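Local coordinates for protein phosphate transporter (Thermotoga maritima MSB8, PDB 6L85) that probably imports phosphate across the cell membrane together with sodium ions, as a bacterial relative of the human SLC20 carriers, at residues L48-L51 with G52-F56; G264-A267 with A268-V272; I284-L287 with A288-L291. All blocks are in the same frame, centred on the assembly; numbering follows the deposited sequence.

Interaction 1 (L48-L51 with G52-F56)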
loop_
_atom_site.group_PDB
_atom_site.type_symbol
_atom_site.label_atom_id
_atom_site.label_comp_id
_atom_site.label_asym_id
_atom_site.label_seq_id
_atom_site.Cartn_x
_atom_site.Cartn_y
_atom_site.Cartn_z
ATOM N N LEU B 48 8.540 -4.486 1.158
ATOM C CA LEU B 48 8.724 -3.080 0.795
ATOM C C LEU B 48 9.602 -2.904 -0.452
ATOM O O LEU B 48 9.339 -2.012 -1.271
ATOM C CB LEU B 48 9.297 -2.303 1.983
ATOM C CG LEU B 48 8.311 -1.631 2.952
ATOM C CD1 LEU B 48 7.366 -0.649 2.250
ATOM C CD2 LEU B 48 7.518 -2.672 3.709
ATOM N N GLU B 49 10.646 -3.734 -0.611
ATOM C CA GLU B 49 11.470 -3.705 -1.819
ATOM C C GLU B 49 10.617 -4.010 -3.048
ATOM O O GLU B 49 10.709 -3.326 -4.081
ATOM C CB GLU B 49 12.604 -4.740 -1.723
ATOM C CG GLU B 49 13.633 -4.544 -0.623
ATOM C CD GLU B 49 14.675 -3.522 -1.031
ATOM O OE1 GLU B 49 14.809 -3.298 -2.252
ATOM O OE2 GLU B 49 15.330 -2.933 -0.149
ATOM N N PHE B 50 9.785 -5.055 -2.950
ATOM C CA PHE B 50 8.942 -5.435 -4.082
ATOM C C PHE B 50 7.952 -4.324 -4.391
ATOM O O PHE B 50 7.722 -3.995 -5.558
ATOM C CB PHE B 50 8.235 -6.769 -3.789
ATOM C CG PHE B 50 7.156 -7.128 -4.783
ATOM C CD1 PHE B 50 7.472 -7.751 -5.985
ATOM C CD2 PHE B 50 5.820 -6.834 -4.515
ATOM C CE1 PHE B 50 6.469 -8.073 -6.905
ATOM C CE2 PHE B 50 4.803 -7.173 -5.434
ATOM C CZ PHE B 50 5.122 -7.786 -6.613
ATOM N N LEU B 51 7.410 -3.684 -3.351
ATOM C CA LEU B 51 6.439 -2.613 -3.567
ATOM C C LEU B 51 7.066 -1.405 -4.265
ATOM O O LEU B 51 6.455 -0.813 -5.163
ATOM C CB LEU B 51 5.835 -2.204 -2.227
ATOM C CG LEU B 51 4.537 -1.408 -2.258
ATOM C CD1 LEU B 51 3.426 -2.295 -2.809
ATOM C CD2 LEU B 51 4.211 -0.923 -0.858
ATOM N N GLY B 52 8.270 -1.001 -3.838
ATOM C CA GLY B 52 8.955 0.096 -4.511
ATOM C C GLY B 52 9.329 -0.239 -5.940
ATOM O O GLY B 52 9.162 0.581 -6.841
ATOM N N ALA B 53 9.811 -1.466 -6.173
ATOM C CA ALA B 53 10.134 -1.894 -7.529
ATOM C C ALA B 53 8.922 -1.799 -8.452
ATOM O O ALA B 53 9.036 -1.346 -9.597
ATOM C CB ALA B 53 10.664 -3.326 -7.508
ATOM N N VAL B 54 7.753 -2.237 -7.974
ATOM C CA VAL B 54 6.570 -2.266 -8.829
ATOM C C VAL B 54 5.924 -0.884 -8.940
ATOM O O VAL B 54 5.386 -0.519 -9.991
ATOM C CB VAL B 54 5.570 -3.319 -8.292
ATOM C CG1 VAL B 54 4.153 -2.998 -8.758
ATOM C CG2 VAL B 54 5.986 -4.721 -8.738
ATOM N N MET B 55 5.912 -0.102 -7.863
ATOM C CA MET B 55 5.236 1.185 -7.938
ATOM C C MET B 55 6.090 2.258 -8.610
ATOM O O MET B 55 5.540 3.215 -9.171
ATOM C CB MET B 55 4.817 1.639 -6.529
ATOM C CG MET B 55 3.680 0.785 -5.891
ATOM S SD MET B 55 3.186 1.399 -4.265
ATOM C CE MET B 55 2.645 3.070 -4.632
ATOM N N PHE B 56 7.425 2.138 -8.566
ATOM C CA PHE B 56 8.266 3.238 -9.031
ATOM C C PHE B 56 9.511 2.808 -9.793
ATOM O O PHE B 56 10.282 3.680 -10.178
ATOM C CB PHE B 56 8.688 4.132 -7.834
ATOM C CG PHE B 56 8.691 5.603 -8.145
ATOM C CD1 PHE B 56 7.526 6.247 -8.551
ATOM C CD2 PHE B 56 9.864 6.347 -8.050
ATOM C CE1 PHE B 56 7.528 7.613 -8.875
ATOM C CE2 PHE B 56 9.885 7.726 -8.374
ATOM C CZ PHE B 56 8.710 8.359 -8.788
#

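Interaction 2 (G264-A267 with A268-V272)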
loop_
_atom_site.group_PDB
_atom_site.type_symbol
_atom_site.label_atom_id
_atom_site.label_comp_id
_atom_site.label_asym_id
_atom_site.label_seq_id
_atom_site.Cartn_x
_atom_site.Cartn_y
_atom_site.Cartn_z
ATOM N N GLY B 264 16.289 -3.403 -16.199
ATOM C CA GLY B 264 16.724 -2.738 -17.404
ATOM C C GLY B 264 17.337 -3.690 -18.414
ATOM O O GLY B 264 16.883 -3.775 -19.557
ATOM N N PRO B 265 18.363 -4.453 -18.015
ATOM C CA PRO B 265 18.944 -5.407 -18.982
ATOM C C PRO B 265 17.945 -6.431 -19.474
ATOM O O PRO B 265 17.890 -6.715 -20.686
ATOM C CB PRO B 265 20.106 -6.041 -18.194
ATOM C CG PRO B 265 20.505 -4.965 -17.199
ATOM C CD PRO B 265 19.167 -4.370 -16.775
ATOM N N VAL B 266 17.116 -6.968 -18.566
ATOM C CA VAL B 266 16.098 -7.938 -18.972
ATOM C C VAL B 266 15.107 -7.294 -19.938
ATOM O O VAL B 266 14.719 -7.900 -20.941
ATOM C CB VAL B 266 15.379 -8.536 -17.743
ATOM C CG1 VAL B 266 14.167 -9.406 -18.191
ATOM C CG2 VAL B 266 16.332 -9.346 -16.887
ATOM N N ALA B 267 14.644 -6.080 -19.623
ATOM C CA ALA B 267 13.735 -5.379 -20.530
ATOM C C ALA B 267 14.360 -5.185 -21.910
ATOM O O ALA B 267 13.672 -5.288 -22.931
ATOM C CB ALA B 267 13.346 -4.012 -19.961
ATOM N N ALA B 268 15.653 -4.871 -21.964
ATOM C CA ALA B 268 16.276 -4.681 -23.267
ATOM C C ALA B 268 16.223 -5.977 -24.067
ATOM O O ALA B 268 15.930 -5.965 -25.276
ATOM C CB ALA B 268 17.713 -4.172 -23.109
ATOM N N VAL B 269 16.470 -7.107 -23.399
ATOM C CA VAL B 269 16.376 -8.395 -24.099
ATOM C C VAL B 269 14.944 -8.667 -24.566
ATOM O O VAL B 269 14.716 -9.099 -25.707
ATOM C CB VAL B 269 16.897 -9.533 -23.210
ATOM C CG1 VAL B 269 16.694 -10.857 -23.897
ATOM C CG2 VAL B 269 18.386 -9.303 -22.872
ATOM N N MET B 270 13.958 -8.424 -23.691
ATOM C CA MET B 270 12.560 -8.620 -24.071
ATOM C C MET B 270 12.161 -7.712 -25.234
ATOM O O MET B 270 11.437 -8.133 -26.138
ATOM C CB MET B 270 11.643 -8.374 -22.871
ATOM C CG MET B 270 11.876 -9.372 -21.721
ATOM S SD MET B 270 10.859 -8.989 -20.285
ATOM C CE MET B 270 9.238 -9.214 -21.044
ATOM N N ILE B 271 12.592 -6.451 -25.204
ATOM C CA ILE B 271 12.214 -5.514 -26.247
ATOM C C ILE B 271 12.815 -5.943 -27.573
ATOM O O ILE B 271 12.146 -5.879 -28.608
ATOM C CB ILE B 271 12.620 -4.079 -25.867
ATOM C CG1 ILE B 271 11.744 -3.553 -24.731
ATOM C CG2 ILE B 271 12.452 -3.151 -27.041
ATOM C CD1 ILE B 271 12.336 -2.327 -24.032
ATOM N N VAL B 272 14.064 -6.426 -27.570
ATOM C CA VAL B 272 14.640 -6.862 -28.843
ATOM C C VAL B 272 13.926 -8.123 -29.351
ATOM O O VAL B 272 13.535 -8.195 -30.527
ATOM C CB VAL B 272 16.170 -7.043 -28.731
ATOM C CG1 VAL B 272 16.751 -7.660 -30.010
ATOM C CG2 VAL B 272 16.858 -5.693 -28.502
#

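Interaction 3 (I284-L287 with A288-L291). With LMT (dodecyl-beta-D-maltoside), chain O.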
loop_
_atom_site.group_PDB
_atom_site.type_symbol
_atom_site.label_atom_id
_atom_site.label_comp_id
_atom_site.label_asym_id
_atom_site.label_seq_id
_atom_site.Cartn_x
_atom_site.Cartn_y
_atom_site.Cartn_z
ATOM N N ILE B 284 8.838 -0.218 -20.228
ATOM C CA ILE B 284 9.412 -1.348 -19.496
ATOM C C ILE B 284 8.339 -2.407 -19.268
ATOM O O ILE B 284 7.331 -2.128 -18.597
ATOM C CB ILE B 284 10.032 -0.904 -18.162
ATOM C CG1 ILE B 284 11.130 0.140 -18.405
ATOM C CG2 ILE B 284 10.602 -2.123 -17.418
ATOM C CD1 ILE B 284 12.379 -0.453 -19.045
ATOM N N PRO B 285 8.510 -3.621 -19.795
ATOM C CA PRO B 285 7.503 -4.677 -19.578
ATOM C C PRO B 285 7.393 -5.028 -18.101
ATOM O O PRO B 285 8.397 -5.284 -17.421
ATOM C CB PRO B 285 8.038 -5.860 -20.404
ATOM C CG PRO B 285 9.060 -5.263 -21.354
ATOM C CD PRO B 285 9.649 -4.091 -20.604
ATOM N N PHE B 286 6.154 -5.029 -17.604
ATOM C CA PHE B 286 5.933 -5.257 -16.182
ATOM C C PHE B 286 6.525 -6.579 -15.729
ATOM O O PHE B 286 6.952 -6.702 -14.581
ATOM C CB PHE B 286 4.439 -5.186 -15.861
ATOM C CG PHE B 286 4.069 -3.939 -15.118
ATOM C CD1 PHE B 286 4.672 -3.655 -13.899
ATOM C CD2 PHE B 286 3.178 -3.026 -15.649
ATOM C CE1 PHE B 286 4.372 -2.495 -13.203
ATOM C CE2 PHE B 286 2.874 -1.862 -14.963
ATOM C CZ PHE B 286 3.477 -1.600 -13.735
ATOM N N LEU B 287 6.565 -7.569 -16.614
ATOM C CA LEU B 287 7.227 -8.825 -16.288
ATOM C C LEU B 287 8.660 -8.596 -15.807
ATOM O O LEU B 287 9.095 -9.214 -14.827
ATOM C CB LEU B 287 7.191 -9.745 -17.512
ATOM C CG LEU B 287 7.233 -11.257 -17.306
ATOM C CD1 LEU B 287 6.537 -11.626 -16.001
ATOM C CD2 LEU B 287 6.570 -11.973 -18.480
ATOM N N ALA B 288 9.410 -7.704 -16.484
ATOM C CA ALA B 288 10.777 -7.380 -16.056
ATOM C C ALA B 288 10.805 -6.844 -14.636
ATOM O O ALA B 288 11.661 -7.227 -13.829
ATOM C CB ALA B 288 11.422 -6.349 -17.006
ATOM N N LEU B 289 9.901 -5.918 -14.321
ATOM C CA LEU B 289 9.905 -5.312 -12.993
ATOM C C LEU B 289 9.491 -6.315 -11.926
ATOM O O LEU B 289 10.001 -6.276 -10.798
ATOM C CB LEU B 289 8.974 -4.116 -12.969
ATOM C CG LEU B 289 9.416 -2.962 -13.838
ATOM C CD1 LEU B 289 8.266 -1.955 -13.922
ATOM C CD2 LEU B 289 10.673 -2.329 -13.226
ATOM N N LEU B 290 8.564 -7.226 -12.274
ATOM C CA LEU B 290 8.084 -8.231 -11.327
ATOM C C LEU B 290 9.171 -9.248 -11.024
ATOM O O LEU B 290 9.366 -9.627 -9.863
ATOM C CB LEU B 290 6.847 -8.933 -11.895
ATOM C CG LEU B 290 5.459 -8.343 -11.679
ATOM C CD1 LEU B 290 5.471 -6.876 -11.728
ATOM C CD2 LEU B 290 4.526 -8.884 -12.758
ATOM N N LEU B 291 9.897 -9.684 -12.059
ATOM C CA LEU B 291 11.029 -10.589 -11.869
ATOM C C LEU B 291 12.096 -9.936 -11.009
ATOM O O LEU B 291 12.604 -10.548 -10.057
ATOM C CB LEU B 291 11.605 -10.986 -13.230
ATOM C CG LEU B 291 12.978 -11.668 -13.315
ATOM C CD1 LEU B 291 12.906 -13.094 -12.847
ATOM C CD2 LEU B 291 13.533 -11.612 -14.749
HETATM C "C1'" LMT O . 0.661 2.455 -14.885
HETATM C "C2'" LMT O . 1.556 2.107 -16.054
HETATM C "C3'" LMT O . 1.448 3.031 -17.260
HETATM C "C4'" LMT O . 0.068 3.622 -17.429
HETATM C "C5'" LMT O . -0.472 4.054 -16.069
HETATM C "C6'" LMT O . -1.782 4.795 -16.226
HETATM O "O1'" LMT O . 0.491 1.259 -14.111
HETATM O "O2'" LMT O . 2.907 2.137 -15.638
HETATM O "O3'" LMT O . 1.781 2.259 -18.391
HETATM O "O5'" LMT O . -0.623 2.897 -15.254
HETATM O "O6'" LMT O . -1.645 5.803 -17.227
HETATM C C1 LMT O . 1.483 1.020 -13.093
HETATM C C2 LMT O . 0.949 -0.132 -12.208
HETATM C C3 LMT O . 1.092 0.289 -10.725
HETATM C C4 LMT O . 1.058 -1.010 -9.909
HETATM C C5 LMT O . 0.816 -0.631 -8.437
HETATM C C6 LMT O . 0.106 -1.830 -7.788
HETATM C C7 LMT O . 0.366 -1.757 -6.266
HETATM C C8 LMT O . -0.684 -0.805 -5.633
HETATM C C9 LMT O . -0.199 -0.444 -4.205
HETATM C C10 LMT O . -0.800 -1.442 -3.180
HETATM C C11 LMT O . -0.675 -0.828 -1.778
HETATM C C12 LMT O . -0.910 -1.903 -0.712
#

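Interaction 1 (L48-L51 with G52-F56)
Four successive alpha-helical hydrogen bonds join residues 48-51 to 52-56, from Gly52 N to Leu48 O through to Met55 N to Leu51 O (2.8 Å). This is one unbroken run in the last turns of helix 38-56, in an all-helical membrane transporter. Two i to i+4 pairs of side chains lie along it. Phe50 and Val54 run alongside each other. The CG2 methyl of Val54 sits over one face of the Phe50 ring, displaced toward the rim, in a CH-pi contact 4.1 Å from the ring centroid. Phe50 holds CG opposite its own backbone N (chi1 170°), which places the ring beside the next turn. The same ring meets Phe209 of the second subunit edge-to-face, and Val54 packs on Leu205 of that subunit. Glu49 turns away from this apolar side, and its OE1 is hydrogen-bonded to His254 ND1 on helix 231-258. Leu51 and Met55 form the other pair and also point the same way. The Met55 chain is extended as far as SD and then bends at chi3. Its sulfur rests against the Leu51 branch, with SD 3.7 Å from Leu51 CG and 4.0 Å from Leu51 CD1.

Interaction 2 (G264-A267 with A268-V272)
Met270 lies across Val266 one turn on in helix 260-275, and this is the side-chain pair that links residues 264-267 with 268-272. The backbone is regular alpha helix after a kink at Pro265, whose ring nitrogen has no hydrogen to give to the turn before. Four bonds follow in order, from Ala268 N to Gly264 O through to Ile271 N to Ala267 O (2.8 Å).

The Met270 side chain starts at CB, 3.7 Å from both Val266 O and Ala267 O. CG comes closer to the backbone, 3.3 Å from Val266 O. That oxygen also accepts the bond from Met270 N, at 2.9 Å and with an N-H...O angle of 167°. CG stands opposite the carbonyl carbon of Met270 (chi1 -63°), on the same side as its N, and is thereby brought over the preceding turn. Met270 SD then reaches the CG1 methyl of Val266 at 3.9 Å. The chain bends about the CG-SD bond (chi3 63°), which turns CE off toward Pro285. On another side of the helix Ile271 lays CG1 against Ala267 O, 3.2 Å away.

The segment is largely buried among other helices. Val266 and Met270 face helix 286-302 at Leu291 and Leu287, while Ala267 meets Ile284 and Pro285 just before that helix. Pro265 and Val269 pack on Leu87 and Ala83 of helix 76-99, and Val269 also touches Ile3 and Ala7 of helix 2-32.

Interaction 3 (I284-L287 with A288-L291)
Residues 284-287 turn from an extended approach at Ile284 and Pro285 into the first turn of helix 286-302, which residues 288-291 continue. Pro285 is the N-cap residue, and its carbonyl takes a weak bond from Ala288 N at 2.8 Å with an N-H...O angle of only 126°. The regular helical bonds begin one residue later, with Leu290 N to Phe286 O (155°) and Leu291 N to Leu287 O.

Phe286 carries much of the side-chain contact. Its ring crosses Leu289 and Leu290 obliquely. CD1 of the ring is 4.0 Å from CD1 of each leucine. The far side of the ring meets a bound dodecyl maltoside, whose C1 lies at the ring edge in the plane, 3.4 Å from Phe286 CZ. The detergent's C2 comes nearest, 3.3 Å from Phe286 CZ, on an oblique approach. The start of the detergent's alkyl chain thus abuts the protein here. With an alanine here the CD1 methyls of Leu289 and Leu290 would probably lose their ring neighbour, and the detergent its edge contact.

Ile284 precedes the helix and packs against its first turn. Its CG2, opposite the backbone N (chi1 -59° for CG1), meets Leu289 CG at 3.9 Å, with the two side chains crossing at about a right angle. Leu290 CD1 lies 3.2 Å from Phe286 O, one turn back. Leu287 and Leu290 also pack on Leu204 of the second subunit, and Phe286 on Glu201 of it. The arrangement is a helix N-terminus with proline at the N-cap, probably in the membrane part of the transporter, and its apolar first turn meets both detergent and the dimer partner.

The contacts come in series along the chain, interaction 1 on helix 38-56, interaction 2 on helix 260-275 and interaction 3 at the start of the next helix, 286-302. Interaction 3 lies between the others, its centre about 11 Å from that of interaction 1 and 10 Å from that of interaction 2. It touches both: Val54 CG2 is 3.7 Å from Leu290 CD1, and Ala267 CB is 3.8 Å from Pro285 CD. Interactions 1 and 2 stay about 10 Å apart at their nearest atoms. Interactions 1 and 3 both meet the second subunit, whereas no other chain of the assembly touches interaction 2. The packing runs from the subunit interface through interaction 3 to helix 260-275.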